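Local coordinates for restriction endonuclease EcoP15I, modification subunit (Escherichia coli, PDB 4ZCF), which methylates one adenine within the asymmetric DNA site 5'-CAGCAG-3' as a homodimer, using S-adenosyl-L-methionine, and supports DNA restriction together with the Res subunit, at the interface of chains A and B. Sequence-based numbering; all coordinates share one arbitrary frame. Chains: chain A/B, Restriction endonuclease EcoP15I, modification subunit.

The interface of chains A and B. Residues chain A 18, 33, 35; chain B 47, 49.
A:Leu18 and B:Val49 meet at the apolar centre of this patch, their side chains crossing at a slant. Both leucine methyls take part: CD1 of A:Leu18 lies 3.8 Å from CG2 of B:Val49, and CD2 is about as near, so the valine methyl faces the fork of the leucine. The leucine reaches over from helix 14-24 of chain A with CG turned away from its own backbone N (chi1 175°), which carries the fork toward chain B. Next to the valine, B:Ser47 covers the same fork. Its hydroxyl OG is 3.7 Å from CD1 of A:Leu18 and almost equally close to CD2, a van der Waals contact, while its CB packs more loosely against CD2. Replacing A:Leu18 with alanine would remove both methyls and is likely to leave a gap facing CG2 of B:Val49 and OG of B:Ser47. The two methyls of B:Val49 divide the work: with CG1 anti to the backbone N (chi1 171°), that branch points to the chain A loop while CG2 stays with the leucine. At the polar rim, CG1 of B:Val49 sits 3.9 Å from the carbonyl O of A:Gly33 and 4.1 Å from the backbone N of A:Phe35. This small patch, made of van der Waals contacts among the residues described, brings N-terminal segments of the two Mod subunits together, and probably helps hold together the homodimer that methylates DNA.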
# COMPACT_ATOMS: atom_id res chain seq x y z
N LEU A 18 28.14 -10.05 33.30
CA LEU A 18 26.98 -9.45 32.62
C LEU A 18 27.40 -8.38 31.59
O LEU A 18 26.84 -8.35 30.50
CB LEU A 18 25.99 -8.86 33.65
CG LEU A 18 24.77 -8.10 33.10
CD1 LEU A 18 23.68 -9.05 32.63
CD2 LEU A 18 24.24 -7.11 34.11
N GLY A 33 16.69 -3.38 28.68
CA GLY A 33 17.85 -4.06 29.23
C GLY A 33 17.58 -5.44 29.80
O GLY A 33 18.39 -5.94 30.59
N PHE A 35 16.94 -9.62 29.29
CA PHE A 35 17.58 -10.68 28.52
C PHE A 35 16.71 -11.47 27.55
O PHE A 35 15.76 -12.13 27.97
CB PHE A 35 18.35 -11.62 29.47
CG PHE A 35 19.21 -12.68 28.83
CD1 PHE A 35 20.33 -12.33 28.08
CD2 PHE A 35 18.95 -14.02 29.02
CE1 PHE A 35 21.12 -13.30 27.48
CE2 PHE A 35 19.76 -15.00 28.45
CZ PHE A 35 20.84 -14.63 27.68
N SER B 47 22.30 -11.14 38.71
CA SER B 47 22.64 -9.72 38.49
C SER B 47 21.39 -8.81 38.39
O SER B 47 21.48 -7.70 37.86
CB SER B 47 23.54 -9.57 37.27
OG SER B 47 22.89 -10.03 36.10
N VAL B 49 18.71 -9.09 36.58
CA VAL B 49 18.31 -8.90 35.19
C VAL B 49 17.09 -9.75 34.82
O VAL B 49 17.14 -10.98 34.91
CB VAL B 49 19.51 -9.04 34.20
CG1 VAL B 49 19.05 -9.07 32.75
CG2 VAL B 49 20.52 -7.92 34.42